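Local coordinates for protein superoxide dismutase [Mn/Fe] (Aeropyrum pernix, PDB 3AK2) that catalyses the dismutation of superoxide to oxygen and hydrogen peroxide at a site that holds manganese here and, being cambialistic, can work with iron as well, at residues E26-H31 / I81-M86; Y7-L12 / H35-V40. All blocks are in the same frame, centred on the assembly; numbering follows the deposited sequence.

Interaction 1: residues E26-H31 / I81-M86; sequences EIMKLH and IFWPNM. With MN (manganese (II) ion), chain E.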
ATOM      1  N   GLU A  26     -15.019 -22.740  16.091  1.00 13.14           N
ATOM      2  CA  GLU A  26     -15.803 -21.815  15.270  1.00 13.40           C
ATOM      3  C   GLU A  26     -14.907 -20.987  14.359  1.00 12.74           C
ATOM      4  O   GLU A  26     -15.256 -20.739  13.205  1.00 12.95           O
ATOM      5  CB  GLU A  26     -16.695 -20.898  16.107  1.00 13.65           C
ATOM      6  CG  GLU A  26     -17.674 -20.104  15.241  1.00 15.53           C
ATOM      7  CD  GLU A  26     -18.515 -19.106  16.008  1.00 17.38           C
ATOM      8  OE1 GLU A  26     -19.358 -18.451  15.360  1.00 18.18           O
ATOM      9  OE2 GLU A  26     -18.339 -18.968  17.237  1.00 19.49           O
ATOM     10  N   ILE A  27     -13.760 -20.564  14.884  1.00 12.31           N
ATOM     11  CA  ILE A  27     -12.784 -19.836  14.071  1.00 12.05           C
ATOM     12  C   ILE A  27     -12.268 -20.710  12.936  1.00 12.31           C
ATOM     13  O   ILE A  27     -12.297 -20.304  11.780  1.00 12.26           O
ATOM     14  CB  ILE A  27     -11.605 -19.301  14.900  1.00 11.84           C
ATOM     15  CG1 ILE A  27     -12.075 -18.152  15.797  1.00 12.25           C
ATOM     16  CG2 ILE A  27     -10.464 -18.838  13.978  1.00 11.73           C
ATOM     17  CD1 ILE A  27     -11.034 -17.667  16.785  1.00 13.36           C
ATOM     18  N   MET A  28     -11.817 -21.917  13.257  1.00 11.84           N
ATOM     19  CA  MET A  28     -11.268 -22.794  12.233  1.00 12.06           C
ATOM     20  C   MET A  28     -12.267 -23.026  11.104  1.00 12.17           C
ATOM     21  O   MET A  28     -11.898 -22.991   9.928  1.00 11.91           O
ATOM     22  CB  MET A  28     -10.821 -24.127  12.830  1.00 11.98           C
ATOM     23  CG  MET A  28      -9.692 -24.030  13.851  1.00 12.62           C
ATOM     24  SD  MET A  28      -8.194 -23.238  13.234  1.00 11.92           S
ATOM     25  CE  MET A  28      -7.713 -24.335  11.900  1.00 13.73           C
ATOM     26  N   LYS A  29     -13.533 -23.239  11.464  1.00 12.01           N
ATOM     27  CA  LYS A  29     -14.582 -23.498  10.477  1.00 12.37           C
ATOM     28  C   LYS A  29     -14.857 -22.291   9.578  1.00 12.18           C
ATOM     29  O   LYS A  29     -14.846 -22.414   8.353  1.00 12.14           O
ATOM     30  CB  LYS A  29     -15.867 -23.979  11.160  1.00 12.85           C
ATOM     31  CG  LYS A  29     -16.939 -24.454  10.191  1.00 15.17           C
ATOM     32  CD  LYS A  29     -18.059 -25.183  10.918  1.00 18.64           C
ATOM     33  CE  LYS A  29     -19.039 -25.807   9.938  1.00 20.42           C
ATOM     34  NZ  LYS A  29     -18.431 -26.941   9.188  1.00 22.59           N
ATOM     35  N   LEU A  30     -15.106 -21.129  10.176  1.00 11.84           N
ATOM     36  CA  LEU A  30     -15.330 -19.913   9.393  1.00 11.48           C
ATOM     37  C   LEU A  30     -14.104 -19.565   8.563  1.00 10.97           C
ATOM     38  O   LEU A  30     -14.218 -19.152   7.413  1.00 10.51           O
ATOM     39  CB  LEU A  30     -15.669 -18.733  10.304  1.00 11.96           C
ATOM     40  CG  LEU A  30     -17.005 -18.765  11.044  1.00 12.44           C
ATOM     41  CD1 LEU A  30     -17.010 -17.709  12.132  1.00 13.36           C
ATOM     42  CD2 LEU A  30     -18.165 -18.542  10.082  1.00 14.55           C
ATOM     43  N   HIS A  31     -12.932 -19.731   9.156  1.00 10.58           N
ATOM     44  CA  HIS A  31     -11.689 -19.326   8.520  1.00 10.35           C
ATOM     45  C   HIS A  31     -11.468 -20.107   7.229  1.00 10.68           C
ATOM     46  O   HIS A  31     -11.066 -19.550   6.202  1.00 10.82           O
ATOM     47  CB  HIS A  31     -10.532 -19.561   9.479  1.00 10.55           C
ATOM     48  CG  HIS A  31      -9.317 -18.748   9.168  1.00  9.63           C
ATOM     49  ND1 HIS A  31      -8.208 -18.733   9.985  1.00  9.79           N
ATOM     50  CD2 HIS A  31      -9.042 -17.910   8.141  1.00  9.11           C
ATOM     51  CE1 HIS A  31      -7.294 -17.933   9.465  1.00  9.96           C
ATOM     52  NE2 HIS A  31      -7.780 -17.414   8.350  1.00  8.77           N
ATOM     53  N   ILE A  81      -0.387 -22.688   3.157  1.00 10.20           N
ATOM     54  CA  ILE A  81       0.780 -22.950   4.000  1.00 10.27           C
ATOM     55  C   ILE A  81       0.385 -22.943   5.486  1.00 10.35           C
ATOM     56  O   ILE A  81       0.840 -23.790   6.264  1.00 10.70           O
ATOM     57  CB  ILE A  81       1.908 -21.930   3.721  1.00 10.24           C
ATOM     58  CG1 ILE A  81       2.346 -22.015   2.253  1.00  9.99           C
ATOM     59  CG2 ILE A  81       3.089 -22.152   4.668  1.00 10.73           C
ATOM     60  CD1 ILE A  81       3.256 -20.884   1.805  1.00 11.07           C
ATOM     61  N   PHE A  82      -0.485 -22.006   5.862  1.00 10.23           N
ATOM     62  CA  PHE A  82      -0.924 -21.821   7.250  1.00 10.31           C
ATOM     63  C   PHE A  82      -1.490 -23.092   7.899  1.00 10.24           C
ATOM     64  O   PHE A  82      -1.115 -23.430   9.026  1.00 10.73           O
ATOM     65  CB  PHE A  82      -1.945 -20.676   7.304  1.00 10.31           C
ATOM     66  CG  PHE A  82      -2.408 -20.304   8.691  1.00 10.00           C
ATOM     67  CD1 PHE A  82      -1.505 -19.917   9.673  1.00 10.65           C
ATOM     68  CD2 PHE A  82      -3.770 -20.299   8.996  1.00  9.72           C
ATOM     69  CE1 PHE A  82      -1.951 -19.558  10.953  1.00 10.94           C
ATOM     70  CE2 PHE A  82      -4.225 -19.932  10.261  1.00 10.81           C
ATOM     71  CZ  PHE A  82      -3.314 -19.566  11.242  1.00 10.88           C
ATOM     72  N   TRP A  83      -2.377 -23.802   7.203  1.00 10.32           N
ATOM     73  CA  TRP A  83      -3.023 -24.959   7.832  1.00 10.74           C
ATOM     74  C   TRP A  83      -2.047 -26.084   8.224  1.00 10.98           C
ATOM     75  O   TRP A  83      -2.025 -26.484   9.389  1.00 11.36           O
ATOM     76  CB  TRP A  83      -4.180 -25.517   6.998  1.00 10.91           C
ATOM     77  CG  TRP A  83      -5.156 -24.518   6.454  1.00 10.57           C
ATOM     78  CD1 TRP A  83      -5.527 -24.381   5.149  1.00  9.89           C
ATOM     79  CD2 TRP A  83      -5.922 -23.552   7.194  1.00  9.49           C
ATOM     80  NE1 TRP A  83      -6.465 -23.385   5.023  1.00 10.26           N
ATOM     81  CE2 TRP A  83      -6.732 -22.864   6.260  1.00  9.93           C
ATOM     82  CE3 TRP A  83      -6.013 -23.209   8.551  1.00 10.93           C
ATOM     83  CZ2 TRP A  83      -7.604 -21.844   6.632  1.00 11.59           C
ATOM     84  CZ3 TRP A  83      -6.886 -22.189   8.919  1.00 10.83           C
ATOM     85  CH2 TRP A  83      -7.668 -21.521   7.961  1.00 11.25           C
ATOM     86  N   PRO A  84      -1.250 -26.607   7.265  1.00 11.13           N
ATOM     87  CA  PRO A  84      -0.286 -27.648   7.651  1.00 11.23           C
ATOM     88  C   PRO A  84       0.873 -27.152   8.520  1.00 11.35           C
ATOM     89  O   PRO A  84       1.573 -27.971   9.128  1.00 11.28           O
ATOM     90  CB  PRO A  84       0.225 -28.175   6.309  1.00 11.49           C
ATOM     91  CG  PRO A  84       0.033 -27.042   5.355  1.00 11.53           C
ATOM     92  CD  PRO A  84      -1.210 -26.338   5.816  1.00 11.40           C
ATOM     93  N   ASN A  85       1.078 -25.836   8.583  1.00 11.05           N
ATOM     94  CA  ASN A  85       2.011 -25.235   9.544  1.00 11.17           C
ATOM     95  C   ASN A  85       1.565 -25.464  10.988  1.00 11.45           C
ATOM     96  O   ASN A  85       2.326 -25.192  11.918  1.00 11.54           O
ATOM     97  CB  ASN A  85       2.111 -23.719   9.342  1.00 10.91           C
ATOM     98  CG  ASN A  85       3.179 -23.290   8.334  1.00 10.80           C
ATOM     99  OD1 ASN A  85       3.274 -22.101   8.035  1.00 10.46           O
ATOM    100  ND2 ASN A  85       3.988 -24.223   7.833  1.00 11.40           N
ATOM    101  N   MET A  86       0.329 -25.925  11.175  1.00 11.56           N
ATOM    102  CA  MET A  86      -0.200 -26.210  12.506  1.00 11.98           C
ATOM    103  C   MET A  86      -0.566 -27.683  12.623  1.00 12.37           C
ATOM    104  O   MET A  86      -0.705 -28.378  11.618  1.00 12.25           O
ATOM    105  CB  MET A  86      -1.418 -25.335  12.816  1.00 11.92           C
ATOM    106  CG  MET A  86      -1.107 -23.846  12.810  1.00 11.67           C
ATOM    107  SD  MET A  86      -2.497 -22.775  13.224  1.00 11.89           S
ATOM    108  CE  MET A  86      -3.582 -23.028  11.813  1.00 12.12           C
TER
HETATM  109 MN    MN E 215      -6.977 -15.678   7.280  1.00  9.38          MN
HETATM  110  O   HOH W   1      -5.964 -14.005   6.461  1.00 14.55           O
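A metal ligand is met on its ring face by the edge of an indole: Trp83 points CH2 at the His31 imidazole, lying 3.4 Å from CG. The planes stand at 80°, with the centroids of the imidazole and the six-membered indole ring 4.9 Å apart, which defines an edge-to-face (T-shaped) pair. CH2 sits off-centre over the rim, nearer CG and ND1 than NE2, and NE2 binds manganese at 2.2 Å. His31 CB points toward 81-86, and CG is set anti to the backbone N (chi1 -159°). Phe82 completes an aromatic cluster: its CE2 comes within 3.7 Å of His31 CE1, the planes inclined at 53°. Phe82 CD2 lies over a face of the indole, and Met86 CE over a face of Phe82, so the groups around the imidazole also pack on one another. The Met28 chain runs past the indole in the opposing sense, its folded sulfur end bringing CE to 3.8 Å from Trp83 CZ3. No hydrogen bond crosses between the segments. Three aromatic rings and two methionine methyls carry the contact, which, with the manganese bond, probably limits rotation of the imidazole about CB-CG.

His79, Asp165 and His169 are the other protein ligands, and a water lies 2.1 Å from the manganese. In the fold, the contact joins the early part of helix 25-54 to Phe82 of helix 62-82 and the type I turn Trp83-Met86, while Phe82 also packs on Val163 and Asp165 of strand 159-165.

Interaction 2: residues Y7-L12 / H35-V40; sequences YELPPL and HHNTYV. With EDO (1,2-ethanediol), chain I; EDO (1,2-ethanediol), chain J; EDO (1,2-ethanediol), chain G.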
ATOM      1  N   TYR A   7      -7.715 -22.972  -9.155  1.00 13.25           N
ATOM      2  CA  TYR A   7      -7.331 -23.176  -7.765  1.00 12.47           C
ATOM      3  C   TYR A   7      -8.465 -23.888  -7.049  1.00 12.40           C
ATOM      4  O   TYR A   7      -9.632 -23.758  -7.426  1.00 12.23           O
ATOM      5  CB  TYR A   7      -6.993 -21.836  -7.098  1.00 12.16           C
ATOM      6  CG  TYR A   7      -5.892 -21.130  -7.843  1.00 11.26           C
ATOM      7  CD1 TYR A   7      -6.161 -20.014  -8.631  1.00 11.29           C
ATOM      8  CD2 TYR A   7      -4.586 -21.616  -7.811  1.00 10.97           C
ATOM      9  CE1 TYR A   7      -5.150 -19.384  -9.343  1.00 11.87           C
ATOM     10  CE2 TYR A   7      -3.577 -21.000  -8.528  1.00 10.62           C
ATOM     11  CZ  TYR A   7      -3.863 -19.887  -9.291  1.00 11.43           C
ATOM     12  OH  TYR A   7      -2.869 -19.265 -10.007  1.00 12.35           O
ATOM     13  N   GLU A   8      -8.110 -24.665  -6.034  1.00 12.55           N
ATOM     14  CA  GLU A   8      -9.083 -25.423  -5.252  1.00 13.53           C
ATOM     15  C   GLU A   8      -8.812 -25.229  -3.775  1.00 12.85           C
ATOM     16  O   GLU A   8      -7.658 -25.095  -3.359  1.00 12.75           O
ATOM     17  CB  GLU A   8      -8.998 -26.920  -5.561  1.00 14.22           C
ATOM     18  CG  GLU A   8      -9.078 -27.303  -7.024  1.00 17.15           C
ATOM     19  CD  GLU A   8      -8.609 -28.724  -7.252  1.00 20.56           C
ATOM     20  OE1 GLU A   8      -7.504 -28.906  -7.808  1.00 23.14           O
ATOM     21  OE2 GLU A   8      -9.333 -29.657  -6.847  1.00 23.06           O
ATOM     22  N   LEU A   9      -9.882 -25.230  -2.987  1.00 12.69           N
ATOM     23  CA  LEU A   9      -9.770 -25.193  -1.537  1.00 12.30           C
ATOM     24  C   LEU A   9      -9.298 -26.549  -1.012  1.00 12.35           C
ATOM     25  O   LEU A   9      -9.987 -27.555  -1.196  1.00 12.60           O
ATOM     26  CB  LEU A   9     -11.123 -24.843  -0.912  1.00 12.42           C
ATOM     27  CG  LEU A   9     -11.136 -24.684   0.610  1.00 12.20           C
ATOM     28  CD1 LEU A   9     -10.408 -23.415   0.998  1.00 12.26           C
ATOM     29  CD2 LEU A   9     -12.563 -24.671   1.144  1.00 12.99           C
ATOM     30  N   PRO A  10      -8.120 -26.585  -0.362  1.00 12.17           N
ATOM     31  CA  PRO A  10      -7.692 -27.859   0.211  1.00 12.77           C
ATOM     32  C   PRO A  10      -8.466 -28.163   1.491  1.00 13.34           C
ATOM     33  O   PRO A  10      -8.930 -27.235   2.159  1.00 13.18           O
ATOM     34  CB  PRO A  10      -6.219 -27.615   0.536  1.00 12.76           C
ATOM     35  CG  PRO A  10      -6.144 -26.156   0.827  1.00 12.54           C
ATOM     36  CD  PRO A  10      -7.139 -25.510  -0.109  1.00 12.37           C
ATOM     37  N   PRO A  11      -8.609 -29.454   1.841  1.00 13.72           N
ATOM     38  CA  PRO A  11      -9.147 -29.752   3.165  1.00 14.05           C
ATOM     39  C   PRO A  11      -8.103 -29.396   4.215  1.00 13.80           C
ATOM     40  O   PRO A  11      -6.917 -29.281   3.887  1.00 14.10           O
ATOM     41  CB  PRO A  11      -9.341 -31.271   3.126  1.00 14.34           C
ATOM     42  CG  PRO A  11      -8.317 -31.748   2.147  1.00 14.56           C
ATOM     43  CD  PRO A  11      -8.273 -30.679   1.090  1.00 14.17           C
ATOM     44  N   LEU A  12      -8.534 -29.214   5.458  1.00 13.74           N
ATOM     45  CA  LEU A  12      -7.589 -29.089   6.564  1.00 13.75           C
ATOM     46  C   LEU A  12      -6.919 -30.442   6.819  1.00 13.94           C
ATOM     47  O   LEU A  12      -7.475 -31.483   6.463  1.00 13.82           O
ATOM     48  CB  LEU A  12      -8.288 -28.597   7.834  1.00 13.64           C
ATOM     49  CG  LEU A  12      -8.944 -27.218   7.804  1.00 13.90           C
ATOM     50  CD1 LEU A  12      -9.470 -26.877   9.177  1.00 13.72           C
ATOM     51  CD2 LEU A  12      -7.974 -26.152   7.328  1.00 15.00           C
ATOM     52  N   HIS A  35     -13.475 -17.635   4.657  1.00 11.18           N
ATOM     53  CA  HIS A  35     -12.369 -16.787   4.217  1.00 10.72           C
ATOM     54  C   HIS A  35     -11.473 -17.443   3.167  1.00 10.23           C
ATOM     55  O   HIS A  35     -11.307 -16.906   2.074  1.00  9.95           O
ATOM     56  CB  HIS A  35     -11.568 -16.268   5.410  1.00 11.01           C
ATOM     57  CG  HIS A  35     -12.385 -15.438   6.345  1.00 11.70           C
ATOM     58  ND1 HIS A  35     -12.753 -14.143   6.054  1.00 13.85           N
ATOM     59  CD2 HIS A  35     -12.944 -15.727   7.544  1.00 12.75           C
ATOM     60  CE1 HIS A  35     -13.486 -13.662   7.043  1.00 13.98           C
ATOM     61  NE2 HIS A  35     -13.618 -14.605   7.958  1.00 13.13           N
ATOM     62  N   HIS A  36     -10.911 -18.606   3.474  1.00  9.70           N
ATOM     63  CA  HIS A  36     -10.023 -19.232   2.507  1.00  9.50           C
ATOM     64  C   HIS A  36     -10.783 -19.522   1.206  1.00  9.76           C
ATOM     65  O   HIS A  36     -10.288 -19.232   0.115  1.00  9.54           O
ATOM     66  CB  HIS A  36      -9.359 -20.488   3.077  1.00  9.52           C
ATOM     67  CG  HIS A  36      -8.264 -21.039   2.211  1.00  9.32           C
ATOM     68  ND1 HIS A  36      -7.491 -22.116   2.587  1.00  9.71           N
ATOM     69  CD2 HIS A  36      -7.817 -20.666   0.987  1.00  9.44           C
ATOM     70  CE1 HIS A  36      -6.620 -22.386   1.631  1.00  9.19           C
ATOM     71  NE2 HIS A  36      -6.798 -21.521   0.647  1.00  8.94           N
ATOM     72  N   ASN A  37     -11.998 -20.051   1.321  1.00 10.08           N
ATOM     73  CA  ASN A  37     -12.826 -20.321   0.141  1.00 10.72           C
ATOM     74  C   ASN A  37     -13.013 -19.088  -0.739  1.00 10.70           C
ATOM     75  O   ASN A  37     -12.958 -19.171  -1.969  1.00 10.43           O
ATOM     76  CB  ASN A  37     -14.192 -20.878   0.548  1.00 11.45           C
ATOM     77  CG  ASN A  37     -14.892 -21.599  -0.590  1.00 13.10           C
ATOM     78  OD1 ASN A  37     -14.269 -22.348  -1.344  1.00 15.33           O
ATOM     79  ND2 ASN A  37     -16.194 -21.377  -0.719  1.00 16.59           N
ATOM     80  N   THR A  38     -13.221 -17.940  -0.104  1.00 10.85           N
ATOM     81  CA  THR A  38     -13.412 -16.686  -0.825  1.00 11.18           C
ATOM     82  C   THR A  38     -12.180 -16.317  -1.653  1.00 10.64           C
ATOM     83  O   THR A  38     -12.310 -15.845  -2.782  1.00 10.53           O
ATOM     84  CB  THR A  38     -13.821 -15.555   0.143  1.00 11.73           C
ATOM     85  OG1 THR A  38     -15.136 -15.823   0.642  1.00 13.64           O
ATOM     86  CG2 THR A  38     -13.823 -14.196  -0.543  1.00 12.85           C
ATOM     87  N   TYR A  39     -10.988 -16.544  -1.105  1.00 10.00           N
ATOM     88  CA  TYR A  39      -9.768 -16.234  -1.856  1.00  9.80           C
ATOM     89  C   TYR A  39      -9.594 -17.162  -3.051  1.00  9.78           C
ATOM     90  O   TYR A  39      -9.211 -16.725  -4.140  1.00  9.57           O
ATOM     91  CB  TYR A  39      -8.527 -16.249  -0.960  1.00  9.90           C
ATOM     92  CG  TYR A  39      -8.689 -15.445   0.308  1.00 10.55           C
ATOM     93  CD1 TYR A  39      -9.177 -14.139   0.277  1.00 11.02           C
ATOM     94  CD2 TYR A  39      -8.350 -15.994   1.541  1.00 10.73           C
ATOM     95  CE1 TYR A  39      -9.336 -13.408   1.451  1.00 12.43           C
ATOM     96  CE2 TYR A  39      -8.504 -15.278   2.709  1.00 12.39           C
ATOM     97  CZ  TYR A  39      -8.995 -13.993   2.663  1.00 12.30           C
ATOM     98  OH  TYR A  39      -9.128 -13.292   3.840  1.00 15.78           O
ATOM     99  N   VAL A  40      -9.902 -18.442  -2.864  1.00  9.78           N
ATOM    100  CA  VAL A  40      -9.865 -19.388  -3.973  1.00 10.36           C
ATOM    101  C   VAL A  40     -10.792 -18.914  -5.094  1.00 10.69           C
ATOM    102  O   VAL A  40     -10.379 -18.811  -6.251  1.00 10.79           O
ATOM    103  CB  VAL A  40     -10.255 -20.814  -3.518  1.00 10.04           C
ATOM    104  CG1 VAL A  40     -10.338 -21.765  -4.712  1.00 10.98           C
ATOM    105  CG2 VAL A  40      -9.259 -21.332  -2.486  1.00 10.93           C
TER
HETATM  106  C1  EDO I 219     -15.839 -14.485   3.655  1.00 31.98           C
HETATM  107  O1  EDO I 219     -17.232 -14.155   3.595  1.00 31.80           O
HETATM  108  C2  EDO I 219     -15.037 -13.374   2.979  1.00 32.27           C
HETATM  109  O2  EDO I 219     -13.690 -13.392   3.468  1.00 32.53           O
HETATM  110  C1  EDO J 220     -12.084 -28.454   1.366  1.00 35.19           C
HETATM  111  O1  EDO J 220     -12.486 -28.542  -0.007  1.00 35.28           O
HETATM  112  C2  EDO J 220     -13.183 -29.017   2.260  1.00 35.42           C
HETATM  113  O2  EDO J 220     -12.597 -29.745   3.345  1.00 36.10           O
HETATM  114  C1  EDO G 217     -12.052 -29.397   7.019  1.00 18.50           C
HETATM  115  O1  EDO G 217     -11.188 -30.049   6.091  1.00 17.62           O
HETATM  116  C2  EDO G 217     -11.970 -30.083   8.375  1.00 18.98           C
HETATM  117  O2  EDO G 217     -12.762 -31.274   8.335  1.00 20.85           O
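Leu9 and Pro10 lie against His36, and Tyr7 against Val40, as the extended segment 7-12 runs beside the helix. At the start of 35-40, His35 faces a different neighbourhood: its ND1 shares a 2.9 Å hydrogen bond with O2 of an ethanediol, probably from the crystallisation liquor, and its NE2 bonds to Tyr172 of the second subunit. His36 carries the central contact. Its CB points toward 7-12 and its CG is anti to the backbone N (chi1 -170°); Leu9 CD1 stands over one face of the ring, 3.6 Å from the centroid and 19° off the normal. That is CH-pi geometry, the methyl being displaced toward CG and ND1. Pro10 CD reaches the other part of the ring, 3.6 Å from His36 CE1, the two side chains crossing at about a right angle. Both imidazole nitrogens have partners, Trp83 NE1 at ND1 and His76 ND1 at NE2, so the ring is fixed by polar bonds as well as by its covered face. An alanine here would probably leave the Trp83 indole N-H without its acceptor and open a gap beside Leu9 CD1 and Pro10 CD.

Both segments belong to the alpha-hairpin domain of iron/manganese superoxide dismutases; here an extended N-terminal segment without regular secondary structure lies along the first long helix, 25-54. Next in line, Asn37 lies beside Leu9, whose CD1 is 3.7 Å from Asn37 N. One turn after His36, Val40 divides its branches: CG1 meets the backbone, 3.4 Å from Tyr7 O, and CG2 meets the Leu9 side chain, 4.2 Å from CD1. Tyr7 CB also packs on Val40 CG1 at 4.1 Å, while the phenol extends away to bond through OH to Asp136 and Arg143 of the third subunit.

How the interactions relate
Interactions 1 and 2 have centres about 11 Å apart and share helix 25-54, where only residues 32-34 separate their segments; His36 N is 2.9 Å from His31 O, a probable hydrogen bond between residues five apart in sequence. A second polar link runs between side chains, Trp83 NE1 to His36 ND1 at 2.9 Å. Trp83 thus sets its edge on a manganese ligand and uses its N-H on a second-shell histidine, whose side chain is about 7 Å from the metal. Leu12 of 7-12 closes the junction by packing, its CD2 lying 3.3 Å from Trp83 CD2 and its CD1 4.1 Å from Met28 CE. The segments alternate along the chain.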